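Local atomic coordinates of cellobiose 2-epimerase (Ruminococcus albus, PDB entry 3VW5), a protein that catalyses the reversible epimerization of cellobiose to 4-O-beta-D-glucopyranosyl-D-mannose. Residues A[33-38]-A[342-347]; A[49-54]-A[113-118]; A[106-111]-A[166-171]; A[1-6]-A[380-385]. The protein carries 2 engineered substitutions. All blocks are in the same frame, centred on the assembly; numbering follows the deposited sequence.

Contact 1. Residues A[33-38]-A[342-347]. Engineered in segment 33-38: Glu38 (natural residue Gly).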
loop_
_atom_site.group_PDB
_atom_site.type_symbol
_atom_site.label_atom_id
_atom_site.label_comp_id
_atom_site.label_asym_id
_atom_site.label_seq_id
_atom_site.Cartn_x
_atom_site.Cartn_y
_atom_site.Cartn_z
ATOM N N LEU A 33 18.033 -5.348 -1.316
ATOM C CA LEU A 33 19.103 -4.405 -1.014
ATOM C C LEU A 33 19.166 -4.236 0.503
ATOM O O LEU A 33 18.255 -3.646 1.112
ATOM C CB LEU A 33 18.852 -3.051 -1.681
ATOM C CG LEU A 33 19.925 -1.986 -1.394
ATOM C CD1 LEU A 33 21.231 -2.321 -2.106
ATOM C CD2 LEU A 33 19.463 -0.587 -1.767
ATOM N N SER A 34 20.230 -4.759 1.108
ATOM C CA SER A 34 20.415 -4.702 2.566
ATOM C C SER A 34 20.506 -3.278 3.137
ATOM O O SER A 34 20.690 -2.294 2.402
ATOM C CB SER A 34 21.669 -5.482 2.967
ATOM O OG SER A 34 22.850 -4.718 2.737
ATOM N N TYR A 35 20.381 -3.187 4.460
ATOM C CA TYR A 35 20.563 -1.930 5.181
ATOM C C TYR A 35 21.920 -1.303 4.861
ATOM O O TYR A 35 22.008 -0.095 4.610
ATOM C CB TYR A 35 20.448 -2.153 6.686
ATOM C CG TYR A 35 20.919 -0.963 7.498
ATOM C CD1 TYR A 35 20.036 0.074 7.833
ATOM C CD2 TYR A 35 22.240 -0.870 7.933
ATOM C CE1 TYR A 35 20.444 1.164 8.569
ATOM C CE2 TYR A 35 22.669 0.226 8.670
ATOM C CZ TYR A 35 21.766 1.243 8.990
ATOM O OH TYR A 35 22.184 2.338 9.729
ATOM N N GLY A 36 22.970 -2.130 4.876
ATOM C CA GLY A 36 24.312 -1.698 4.517
ATOM C C GLY A 36 24.526 -1.452 3.022
ATOM O O GLY A 36 25.654 -1.251 2.563
ATOM N N LEU A 37 23.432 -1.469 2.271
ATOM C CA LEU A 37 23.427 -1.154 0.840
ATOM C C LEU A 37 24.183 -2.170 -0.023
ATOM O O LEU A 37 24.648 -1.840 -1.108
ATOM C CB LEU A 37 23.911 0.282 0.575
ATOM C CG LEU A 37 23.123 1.386 1.289
ATOM C CD1 LEU A 37 23.628 2.761 0.898
ATOM C CD2 LEU A 37 21.621 1.269 1.003
ATOM N N GLU A 38 24.287 -3.400 0.479
ATOM C CA GLU A 38 24.798 -4.534 -0.292
ATOM C C GLU A 38 23.642 -5.191 -1.067
ATOM O O GLU A 38 22.630 -5.594 -0.482
ATOM C CB GLU A 38 25.476 -5.552 0.642
ATOM C CG GLU A 38 26.904 -5.947 0.256
ATOM C CD GLU A 38 26.968 -7.209 -0.632
ATOM O OE1 GLU A 38 26.801 -7.088 -1.885
ATOM O OE2 GLU A 38 27.189 -8.330 -0.081
ATOM N N ASP A 342 17.644 8.658 3.507
ATOM C CA ASP A 342 19.055 8.276 3.535
ATOM C C ASP A 342 19.912 9.281 2.756
ATOM O O ASP A 342 19.574 9.649 1.628
ATOM C CB ASP A 342 19.206 6.890 2.900
ATOM C CG ASP A 342 20.419 6.123 3.416
ATOM O OD1 ASP A 342 21.381 6.753 3.911
ATOM O OD2 ASP A 342 20.409 4.877 3.313
ATOM N N LYS A 343 21.024 9.709 3.356
ATOM C CA LYS A 343 21.979 10.607 2.702
ATOM C C LYS A 343 23.219 9.856 2.201
ATOM O O LYS A 343 24.094 10.439 1.557
ATOM C CB LYS A 343 22.392 11.753 3.633
ATOM C CG LYS A 343 21.283 12.756 3.957
ATOM C CD LYS A 343 20.386 12.288 5.120
ATOM C CE LYS A 343 19.263 13.292 5.381
ATOM N NZ LYS A 343 18.237 12.815 6.370
ATOM N N ARG A 344 23.290 8.564 2.500
ATOM C CA ARG A 344 24.341 7.721 1.950
ATOM C C ARG A 344 24.169 7.539 0.439
ATOM O O ARG A 344 23.058 7.625 -0.092
ATOM C CB ARG A 344 24.346 6.349 2.641
ATOM C CG ARG A 344 24.397 6.430 4.159
ATOM C CD ARG A 344 24.362 5.051 4.819
ATOM N NE ARG A 344 23.048 4.425 4.743
ATOM C CZ ARG A 344 22.836 3.126 4.923
ATOM N NH1 ARG A 344 23.851 2.318 5.192
ATOM N NH2 ARG A 344 21.612 2.627 4.822
ATOM N N GLU A 345 25.271 7.296 -0.258
ATOM C CA GLU A 345 25.186 6.803 -1.621
ATOM C C GLU A 345 25.050 5.294 -1.564
ATOM O O GLU A 345 25.615 4.649 -0.677
ATOM C CB GLU A 345 26.475 7.120 -2.374
ATOM C CG GLU A 345 26.584 8.526 -2.905
ATOM C CD GLU A 345 27.970 8.783 -3.460
ATOM O OE1 GLU A 345 28.527 7.856 -4.115
ATOM O OE2 GLU A 345 28.518 9.891 -3.213
ATOM N N GLY A 346 24.241 4.718 -2.439
ATOM C CA GLY A 346 23.096 5.377 -2.995
ATOM C C GLY A 346 21.999 4.567 -2.309
ATOM O O GLY A 346 21.697 3.430 -2.694
ATOM N N GLY A 347 21.460 5.121 -1.232
ATOM C CA GLY A 347 20.304 4.541 -0.585
ATOM C C GLY A 347 19.112 5.435 -0.858
ATOM O O GLY A 347 19.236 6.415 -1.607
#
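A type I beta turn running from Ser34 to Leu37 is recognised by one arginine, Arg344, from the loop that follows helix 323-340. The bridging group is the Arg344 guanidinium, which meets the turn in three ways. At its edge lies the carbonyl of Tyr35: NH2 donates to Tyr35 O at 2.8 Å, in the carbonyl plane, while NH1 adds a weak bond to the same oxygen at 3.1 Å. The Tyr35 ring stands beside that carbonyl, with CG anti to the backbone N (chi1 168°), and presents a face to the arginine. Arg344 CZ sits 4.7 Å from the Tyr35 ring centroid and 13° off its normal, a cation-pi contact with NH2 over the ring centre. The third approach is to a guanidinium face, covered toward its rim by Leu37 CG, 4.0 Å from Arg344 CZ. Leu37 then reaches on to the glycines, its CD2 lying 3.9 Å from Gly347 CA.

At another part of its edge, the guanidinium grips Asp342 side-on through NE and NH2, with Arg344 NH2 3.0 Å from Asp342 OD2. Asp342 OD1 also accepts from the backbone N of Arg344, closing an Asx turn. Beyond the pair, Thr365 bonds to Ser34 O and Val366 pairs with Leu33, so a further loop backs the turn. The second-shell carboxylate thus fixes the rotation of the guanidinium and probably balances its charge, while peptide oxygen, aromatic face and aliphatic branch all converge on NH2, their common meeting point.

Contact 2. Residues A[49-54]-A[113-118]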
loop_
_atom_site.group_PDB
_atom_site.type_symbol
_atom_site.label_atom_id
_atom_site.label_comp_id
_atom_site.label_asym_id
_atom_site.label_seq_id
_atom_site.Cartn_x
_atom_site.Cartn_y
_atom_site.Cartn_z
ATOM N N LEU A 49 6.194 -7.000 -4.301
ATOM C CA LEU A 49 7.219 -6.024 -4.596
ATOM C C LEU A 49 7.116 -5.577 -6.052
ATOM O O LEU A 49 7.165 -4.385 -6.345
ATOM C CB LEU A 49 8.611 -6.609 -4.298
ATOM C CG LEU A 49 9.855 -5.872 -4.802
ATOM C CD1 LEU A 49 9.889 -4.451 -4.298
ATOM C CD2 LEU A 49 11.131 -6.607 -4.432
ATOM N N HIS A 50 6.974 -6.539 -6.964
ATOM C CA HIS A 50 6.856 -6.216 -8.374
ATOM C C HIS A 50 5.558 -5.510 -8.719
ATOM O O HIS A 50 5.541 -4.608 -9.556
ATOM C CB HIS A 50 7.076 -7.447 -9.237
ATOM C CG HIS A 50 8.520 -7.795 -9.390
ATOM N ND1 HIS A 50 9.257 -8.364 -8.372
ATOM C CD2 HIS A 50 9.382 -7.602 -10.417
ATOM C CE1 HIS A 50 10.502 -8.531 -8.778
ATOM N NE2 HIS A 50 10.606 -8.077 -10.014
ATOM N N SER A 51 4.470 -5.882 -8.071
ATOM C CA SER A 51 3.242 -5.166 -8.332
ATOM C C SER A 51 3.367 -3.725 -7.881
ATOM O O SER A 51 2.880 -2.820 -8.546
ATOM C CB SER A 51 2.063 -5.862 -7.672
ATOM O OG SER A 51 1.901 -7.141 -8.238
ATOM N N ARG A 52 4.038 -3.508 -6.753
ATOM C CA ARG A 52 4.202 -2.153 -6.227
ATOM C C ARG A 52 5.115 -1.292 -7.105
ATOM O O ARG A 52 4.863 -0.092 -7.311
ATOM C CB ARG A 52 4.663 -2.193 -4.781
ATOM C CG ARG A 52 3.583 -2.683 -3.857
ATOM C CD ARG A 52 4.103 -3.075 -2.488
ATOM N NE ARG A 52 3.027 -3.129 -1.506
ATOM C CZ ARG A 52 3.208 -3.239 -0.191
ATOM N NH1 ARG A 52 4.433 -3.308 0.324
ATOM N NH2 ARG A 52 2.158 -3.272 0.613
ATOM N N ILE A 53 6.163 -1.914 -7.632
ATOM C CA ILE A 53 7.002 -1.244 -8.608
ATOM C C ILE A 53 6.172 -0.904 -9.858
ATOM O O ILE A 53 6.165 0.250 -10.309
ATOM C CB ILE A 53 8.242 -2.070 -8.937
ATOM C CG1 ILE A 53 9.110 -2.171 -7.692
ATOM C CG2 ILE A 53 9.045 -1.443 -10.086
ATOM C CD1 ILE A 53 10.198 -3.241 -7.766
ATOM N N LEU A 54 5.446 -1.896 -10.384
ATOM C CA LEU A 54 4.544 -1.683 -11.530
ATOM C C LEU A 54 3.583 -0.537 -11.246
ATOM O O LEU A 54 3.449 0.390 -12.049
ATOM C CB LEU A 54 3.776 -2.957 -11.900
ATOM C CG LEU A 54 2.767 -2.825 -13.056
ATOM C CD1 LEU A 54 3.357 -2.091 -14.256
ATOM C CD2 LEU A 54 2.179 -4.161 -13.495
ATOM N N ALA A 113 -4.919 -8.693 -4.682
ATOM C CA ALA A 113 -5.526 -7.378 -4.782
ATOM C C ALA A 113 -4.504 -6.396 -5.354
ATOM O O ALA A 113 -4.836 -5.544 -6.169
ATOM C CB ALA A 113 -6.022 -6.903 -3.416
ATOM N N PHE A 114 -3.256 -6.521 -4.921
ATOM C CA PHE A 114 -2.238 -5.570 -5.324
ATOM C C PHE A 114 -1.920 -5.690 -6.806
ATOM O O PHE A 114 -1.828 -4.682 -7.508
ATOM C CB PHE A 114 -0.970 -5.732 -4.496
ATOM C CG PHE A 114 -0.745 -4.618 -3.559
ATOM C CD1 PHE A 114 -0.364 -3.374 -4.042
ATOM C CD2 PHE A 114 -0.941 -4.792 -2.182
ATOM C CE1 PHE A 114 -0.174 -2.309 -3.168
ATOM C CE2 PHE A 114 -0.746 -3.740 -1.290
ATOM C CZ PHE A 114 -0.365 -2.492 -1.785
ATOM N N ALA A 115 -1.739 -6.927 -7.265
ATOM C CA ALA A 115 -1.638 -7.204 -8.698
ATOM C C ALA A 115 -2.740 -6.460 -9.479
ATOM O O ALA A 115 -2.459 -5.777 -10.464
ATOM C CB ALA A 115 -1.689 -8.704 -8.956
ATOM N N ILE A 116 -3.985 -6.579 -9.026
ATOM C CA ILE A 116 -5.082 -5.842 -9.653
ATOM C C ILE A 116 -4.856 -4.329 -9.662
ATOM O O ILE A 116 -5.079 -3.669 -10.671
ATOM C CB ILE A 116 -6.417 -6.157 -8.963
ATOM C CG1 ILE A 116 -6.810 -7.601 -9.233
ATOM C CG2 ILE A 116 -7.518 -5.201 -9.413
ATOM C CD1 ILE A 116 -7.773 -8.138 -8.204
ATOM N N TYR A 117 -4.421 -3.789 -8.527
ATOM C CA TYR A 117 -4.159 -2.362 -8.368
ATOM C C TYR A 117 -3.123 -1.865 -9.387
ATOM O O TYR A 117 -3.331 -0.853 -10.061
ATOM C CB TYR A 117 -3.688 -2.123 -6.942
ATOM C CG TYR A 117 -3.514 -0.684 -6.530
ATOM C CD1 TYR A 117 -4.422 0.286 -6.901
ATOM C CD2 TYR A 117 -2.443 -0.304 -5.726
ATOM C CE1 TYR A 117 -4.268 1.605 -6.498
ATOM C CE2 TYR A 117 -2.276 1.009 -5.317
ATOM C CZ TYR A 117 -3.192 1.958 -5.697
ATOM O OH TYR A 117 -3.021 3.261 -5.288
ATOM N N ALA A 118 -2.015 -2.597 -9.484
ATOM C CA ALA A 118 -0.928 -2.311 -10.413
ATOM C C ALA A 118 -1.358 -2.470 -11.882
ATOM O O ALA A 118 -1.111 -1.586 -12.689
ATOM C CB ALA A 118 0.260 -3.203 -10.125
#
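A buried helix-helix packing between inner helices 47-64 and 109-126 of the (alpha/alpha)6 barrel brings Ser51 against Ala118. As in barrels of this type, the inner helices run nearly parallel: the two short segments differ by 21° in direction and their axes approach to 8.3 Å. Small residues probably allow this spacing. Ser51 CB lies 4.0 Å from Ala118 CB, and Ser51 OG rests 3.6 Å from Ala115 CA, its polar need met by Val47 O of its own helix. Leu54, whose CG is anti to the backbone N (chi1 178°), brings that atom to 3.9 Å from Ala118 CB.

Beside this close seam the contact sets a guanidinium against an aromatic ring. Arg52 runs extended from CG to NE and passes obliquely over one face of Phe114, with NE 3.5 Å from Phe114 CZ and offset toward the ring's rim. The planes are 77° apart, and CZ lies 33° off the ring normal, which makes the cation-pi contact off-centre. His184 and Tyr373 also meet the Phe114 ring. The combination suggests a division of labour: small side chains are consistent with the close helix separation, while a phenyl face gives the buried guanidinium polarisable surroundings, adding to the hydrogen bonding that NH1 finds elsewhere.

Contact 3. Residues A[106-111]-A[166-171]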
loop_
_atom_site.group_PDB
_atom_site.type_symbol
_atom_site.label_atom_id
_atom_site.label_comp_id
_atom_site.label_asym_id
_atom_site.label_seq_id
_atom_site.Cartn_x
_atom_site.Cartn_y
_atom_site.Cartn_z
ATOM N N MET A 106 1.879 -20.076 -2.526
ATOM C CA MET A 106 0.776 -19.696 -1.647
ATOM C C MET A 106 -0.039 -18.538 -2.247
ATOM O O MET A 106 0.523 -17.570 -2.782
ATOM C CB MET A 106 1.366 -19.302 -0.280
ATOM C CG MET A 106 0.413 -18.637 0.715
ATOM S SD MET A 106 0.533 -16.836 0.732
ATOM C CE MET A 106 1.586 -16.536 2.159
ATOM N N LYS A 107 -1.363 -18.636 -2.170
ATOM C CA LYS A 107 -2.238 -17.584 -2.693
ATOM C C LYS A 107 -2.722 -16.705 -1.559
ATOM O O LYS A 107 -3.198 -17.200 -0.540
ATOM C CB LYS A 107 -3.446 -18.181 -3.423
ATOM C CG LYS A 107 -3.098 -19.115 -4.567
ATOM C CD LYS A 107 -2.477 -18.359 -5.736
ATOM C CE LYS A 107 -1.993 -19.306 -6.842
ATOM N NZ LYS A 107 -3.119 -19.890 -7.634
ATOM N N HIS A 108 -2.603 -15.397 -1.738
ATOM C CA HIS A 108 -3.037 -14.457 -0.718
ATOM C C HIS A 108 -3.900 -13.333 -1.288
ATOM O O HIS A 108 -3.472 -12.558 -2.148
ATOM C CB HIS A 108 -1.835 -13.880 0.035
ATOM C CG HIS A 108 -2.122 -13.580 1.472
ATOM N ND1 HIS A 108 -3.077 -12.656 1.867
ATOM C CD2 HIS A 108 -1.596 -14.090 2.615
ATOM C CE1 HIS A 108 -3.118 -12.609 3.185
ATOM N NE2 HIS A 108 -2.228 -13.466 3.666
ATOM N N THR A 109 -5.130 -13.261 -0.800
ATOM C CA THR A 109 -6.055 -12.217 -1.195
ATOM C C THR A 109 -5.381 -10.842 -1.288
ATOM O O THR A 109 -5.580 -10.086 -2.240
ATOM C CB THR A 109 -7.204 -12.151 -0.201
ATOM O OG1 THR A 109 -7.885 -13.401 -0.228
ATOM C CG2 THR A 109 -8.182 -11.059 -0.556
ATOM N N TYR A 110 -4.589 -10.527 -0.279
ATOM C CA TYR A 110 -3.904 -9.246 -0.184
ATOM C C TYR A 110 -2.921 -9.040 -1.346
ATOM O O TYR A 110 -2.851 -7.957 -1.942
ATOM C CB TYR A 110 -3.204 -9.227 1.166
ATOM C CG TYR A 110 -2.310 -8.073 1.433
ATOM C CD1 TYR A 110 -2.785 -6.967 2.104
ATOM C CD2 TYR A 110 -0.968 -8.105 1.066
ATOM C CE1 TYR A 110 -1.962 -5.897 2.387
ATOM C CE2 TYR A 110 -0.127 -7.038 1.335
ATOM C CZ TYR A 110 -0.630 -5.931 2.002
ATOM O OH TYR A 110 0.185 -4.859 2.303
ATOM N N ASN A 111 -2.174 -10.091 -1.670
ATOM C CA ASN A 111 -1.217 -10.062 -2.765
ATOM C C ASN A 111 -1.932 -9.928 -4.102
ATOM O O ASN A 111 -1.567 -9.075 -4.915
ATOM C CB ASN A 111 -0.349 -11.322 -2.737
ATOM C CG ASN A 111 0.799 -11.278 -3.733
ATOM O OD1 ASN A 111 1.311 -10.211 -4.068
ATOM N ND2 ASN A 111 1.213 -12.450 -4.204
ATOM N N GLU A 166 -0.201 -16.483 8.240
ATOM C CA GLU A 166 1.113 -15.909 8.512
ATOM C C GLU A 166 1.339 -14.870 7.433
ATOM O O GLU A 166 0.680 -14.919 6.393
ATOM C CB GLU A 166 2.188 -16.993 8.373
ATOM C CG GLU A 166 2.684 -17.598 9.683
ATOM C CD GLU A 166 3.239 -19.017 9.516
ATOM O OE1 GLU A 166 4.040 -19.257 8.566
ATOM O OE2 GLU A 166 2.866 -19.898 10.339
ATOM N N ALA A 167 2.252 -13.935 7.654
ATOM C CA ALA A 167 2.589 -12.953 6.609
ATOM C C ALA A 167 1.816 -11.648 6.747
ATOM O O ALA A 167 2.331 -10.574 6.413
ATOM C CB ALA A 167 2.389 -13.528 5.198
ATOM N N LEU A 168 0.573 -11.742 7.210
ATOM C CA LEU A 168 -0.161 -10.560 7.653
ATOM C C LEU A 168 -0.255 -10.500 9.189
ATOM O O LEU A 168 -0.575 -9.447 9.753
ATOM C CB LEU A 168 -1.558 -10.491 7.013
ATOM C CG LEU A 168 -1.649 -10.101 5.527
ATOM C CD1 LEU A 168 -3.030 -9.484 5.214
ATOM C CD2 LEU A 168 -0.512 -9.168 5.090
ATOM N N SER A 169 0.039 -11.618 9.854
ATOM C CA SER A 169 0.018 -11.656 11.311
ATOM C C SER A 169 1.145 -10.804 11.895
ATOM O O SER A 169 2.165 -10.579 11.235
ATOM C CB SER A 169 0.098 -13.094 11.835
ATOM O OG SER A 169 1.353 -13.349 12.468
ATOM N N GLU A 170 0.957 -10.346 13.134
ATOM C CA GLU A 170 1.878 -9.395 13.757
ATOM C C GLU A 170 2.641 -10.004 14.918
ATOM O O GLU A 170 3.883 -9.986 14.923
ATOM C CB GLU A 170 1.135 -8.148 14.232
ATOM C CG GLU A 170 1.537 -6.882 13.492
ATOM C CD GLU A 170 2.220 -5.873 14.400
ATOM O OE1 GLU A 170 1.948 -5.889 15.637
ATOM O OE2 GLU A 170 3.049 -5.077 13.883
ATOM N N ASN A 171 1.915 -10.532 15.906
ATOM C CA ASN A 171 2.582 -11.277 16.979
ATOM C C ASN A 171 2.602 -12.767 16.653
ATOM O O ASN A 171 3.194 -13.189 15.645
ATOM C CB ASN A 171 1.926 -11.029 18.345
ATOM C CG ASN A 171 2.141 -9.606 18.844
ATOM O OD1 ASN A 171 3.072 -8.910 18.414
ATOM N ND2 ASN A 171 1.278 -9.165 19.757
#
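Leu168 lies across His108 and Tyr110, and its two methyl branches meet them differently. Its CD2 stands squarely over the Tyr110 ring, 4.1 Å from the centroid and 7° off the normal, a CH-pi contact of textbook form. The other methyl, Leu168 CD1, lies 4.0 Å from Tyr110 CD1 and 3.7 Å from His108 CE1, approaching the imidazole obliquely. In Tyr110, chi1 of 174° carries CG away from the helix backbone toward Leu168, and chi2 of 94° turns the ring face to it.

The imidazole is held at both nitrogens. His108 occupies the N-cap position, and its ND1 accepts a weak bond from Tyr110 N at 3.4 Å; NE2 is hydrogen-bonded to OD1 of Asn165, just before the 166-171 loop. The edge of the ring also has Met106 SD close to its plane. At the margin, Met106 CE reaches Ala167 CB at 4.4 Å.

The contact lies where strand 102-108 gives way to inner helix 109-126. Strand 151-156 runs antiparallel beside that strand, and its Glu154 is touched by both His108 and Leu168; on the helical side, Asn180 of helix 179-196 touches Leu168 and Tyr110, whose side chain also touches Ile48 and Arg52 of helix 47-64.

Contact 4. Residues A[1-6]-A[380-385]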
loop_
_atom_site.group_PDB
_atom_site.type_symbol
_atom_site.label_atom_id
_atom_site.label_comp_id
_atom_site.label_asym_id
_atom_site.label_seq_id
_atom_site.Cartn_x
_atom_site.Cartn_y
_atom_site.Cartn_z
ATOM N N MET A 1 8.744 25.577 -0.979
ATOM C CA MET A 1 7.795 25.077 0.012
ATOM C C MET A 1 7.649 23.552 -0.081
ATOM O O MET A 1 8.411 22.887 -0.786
ATOM C CB MET A 1 6.437 25.764 -0.154
ATOM C CG MET A 1 6.513 27.300 -0.199
ATOM S SD MET A 1 4.913 28.140 -0.025
ATOM C CE MET A 1 4.757 28.249 1.760
ATOM N N MET A 2 6.666 23.000 0.620
ATOM C CA MET A 2 6.527 21.546 0.725
ATOM C C MET A 2 6.410 20.785 -0.608
ATOM O O MET A 2 7.099 19.768 -0.812
ATOM C CB MET A 2 5.352 21.196 1.633
ATOM C CG MET A 2 5.438 19.820 2.281
ATOM S SD MET A 2 3.875 19.437 3.123
ATOM C CE MET A 2 2.754 19.640 1.732
ATOM N N ILE A 3 5.547 21.254 -1.514
ATOM C CA ILE A 3 5.340 20.518 -2.762
ATOM C C ILE A 3 6.608 20.464 -3.600
ATOM O O ILE A 3 6.943 19.425 -4.164
ATOM C CB ILE A 3 4.189 21.079 -3.614
ATOM C CG1 ILE A 3 2.874 21.002 -2.848
ATOM C CG2 ILE A 3 4.072 20.295 -4.915
ATOM C CD1 ILE A 3 1.687 21.483 -3.634
ATOM N N SER A 4 7.316 21.582 -3.672
ATOM C CA SER A 4 8.512 21.669 -4.495
ATOM C C SER A 4 9.590 20.701 -4.000
ATOM O O SER A 4 10.275 20.039 -4.800
ATOM C CB SER A 4 9.029 23.109 -4.518
ATOM O OG SER A 4 10.430 23.153 -4.330
ATOM N N GLU A 5 9.723 20.609 -2.679
ATOM C CA GLU A 5 10.715 19.724 -2.063
ATOM C C GLU A 5 10.389 18.257 -2.312
ATOM O O GLU A 5 11.264 17.457 -2.679
ATOM C CB GLU A 5 10.810 19.984 -0.555
ATOM C CG GLU A 5 11.198 21.416 -0.192
ATOM C CD GLU A 5 11.054 21.712 1.293
ATOM O OE1 GLU A 5 10.678 20.789 2.050
ATOM O OE2 GLU A 5 11.309 22.873 1.702
ATOM N N ILE A 6 9.119 17.913 -2.126
ATOM C CA ILE A 6 8.691 16.536 -2.289
ATOM C C ILE A 6 8.833 16.092 -3.741
ATOM O O ILE A 6 9.284 14.975 -4.012
ATOM C CB ILE A 6 7.267 16.327 -1.739
ATOM C CG1 ILE A 6 7.324 16.181 -0.219
ATOM C CG2 ILE A 6 6.616 15.112 -2.362
ATOM C CD1 ILE A 6 5.992 16.335 0.457
ATOM N N MET A 380 3.588 11.712 -5.261
ATOM C CA MET A 380 2.604 11.949 -6.310
ATOM C C MET A 380 1.297 12.518 -5.798
ATOM O O MET A 380 0.709 13.390 -6.442
ATOM C CB MET A 380 2.367 10.681 -7.116
ATOM C CG MET A 380 3.656 10.176 -7.702
ATOM S SD MET A 380 3.510 8.721 -8.729
ATOM C CE MET A 380 4.593 7.566 -7.872
ATOM N N GLU A 381 0.842 12.055 -4.642
ATOM C CA GLU A 381 -0.429 12.528 -4.114
ATOM C C GLU A 381 -0.331 13.987 -3.709
ATOM O O GLU A 381 -1.301 14.740 -3.822
ATOM C CB GLU A 381 -0.886 11.670 -2.932
ATOM C CG GLU A 381 -1.610 10.381 -3.314
ATOM C CD GLU A 381 -3.044 10.601 -3.826
ATOM O OE1 GLU A 381 -3.705 11.595 -3.412
ATOM O OE2 GLU A 381 -3.512 9.762 -4.641
ATOM N N VAL A 382 0.849 14.376 -3.232
ATOM C CA VAL A 382 1.089 15.725 -2.728
ATOM C C VAL A 382 1.117 16.665 -3.909
ATOM O O VAL A 382 0.459 17.715 -3.915
ATOM C CB VAL A 382 2.434 15.824 -1.981
ATOM C CG1 VAL A 382 2.863 17.284 -1.843
ATOM C CG2 VAL A 382 2.349 15.149 -0.610
ATOM N N ILE A 383 1.888 16.258 -4.912
ATOM C CA ILE A 383 1.986 16.977 -6.163
ATOM C C ILE A 383 0.593 17.199 -6.738
ATOM O O ILE A 383 0.208 18.321 -7.073
ATOM C CB ILE A 383 2.845 16.189 -7.177
ATOM C CG1 ILE A 383 4.329 16.359 -6.849
ATOM C CG2 ILE A 383 2.533 16.634 -8.599
ATOM C CD1 ILE A 383 5.232 15.476 -7.654
ATOM N N THR A 384 -0.167 16.117 -6.816
ATOM C CA THR A 384 -1.450 16.106 -7.507
ATOM C C THR A 384 -2.553 16.903 -6.804
ATOM O O THR A 384 -3.422 17.465 -7.463
ATOM C CB THR A 384 -1.909 14.653 -7.717
ATOM O OG1 THR A 384 -1.477 14.207 -9.010
ATOM C CG2 THR A 384 -3.413 14.535 -7.610
ATOM N N ARG A 385 -2.518 16.951 -5.474
ATOM C CA ARG A 385 -3.527 17.678 -4.709
ATOM C C ARG A 385 -3.233 19.174 -4.668
ATOM O O ARG A 385 -4.085 19.985 -4.317
ATOM C CB ARG A 385 -3.602 17.132 -3.281
ATOM C CG ARG A 385 -4.085 15.704 -3.199
ATOM C CD ARG A 385 -3.996 15.186 -1.795
ATOM N NE ARG A 385 -4.268 13.754 -1.757
ATOM C CZ ARG A 385 -5.353 13.209 -1.216
ATOM N NH1 ARG A 385 -6.279 13.976 -0.642
ATOM N NH2 ARG A 385 -5.504 11.891 -1.237
#
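Val382 is the principal bump of this interface, pushing its forked end into the hollow formed by Met2, Ile3 and Ile6 on one side of the first helix. Its CG1 prong fits between the two isoleucines, 3.9 Å from Ile3 CG1 and 4.0 Å from Ile6 CD1. The second prong, Val382 CG2, is met by the same Ile6 CD1, also at 4.0 Å, so that the tip of Ile6 sits against the fork of the valine. Ile6 comes in across the valine, roughly perpendicular to it, whereas Ile3 lies alongside it, pointing the other way. Met2 closes the hollow from the flank with its terminal CE.

The pairing joins the two ends of the chain: helix 2-19 lies on the outside of the (alpha/alpha)6 barrel and helix 373-385 belongs to the inner ring. Their short segments run at 140° with axes 9.3 Å apart, an inclined, roughly antiparallel arrangement.

Ile3 in turn rests its CG2, the branch anti to the backbone N, on the backbone at Ile383, 4.1 Å from Ile383 CA, beside Ile383 CG1. Val310 of helix 303-318 and Trp333 of helix 323-340 pack round this hydrophobic patch, touching Val382 and Ile6 respectively. On another side of the inner helix, Arg385 NE makes a salt bridge to Glu381 OE1 at 2.8 Å, and Glu381 has a second charged partner in Arg253.

In the fold
From the N terminus, helix 2-19 opens the widest loop, which contact 4 closes only when the final helix arrives, bringing the first helix, on the outside, against the last helix of the inner ring. Within it, contact 1 spans the chain from the 33-38 turn to the 342-347 loop, joining two loops at the periphery. Contacts 2 and 3 both lie inside that span and cross: 49-54, then 106-111, then 113-118, then 166-171. They share helix 109-126, contact 2 binding it to the preceding inner helix and contact 3 tying its start to a later loop. The two touch, with Arg52 NH2 3.0 Å from Tyr110 OH, while contacts 3 and 4 lie on opposite sides of the centre.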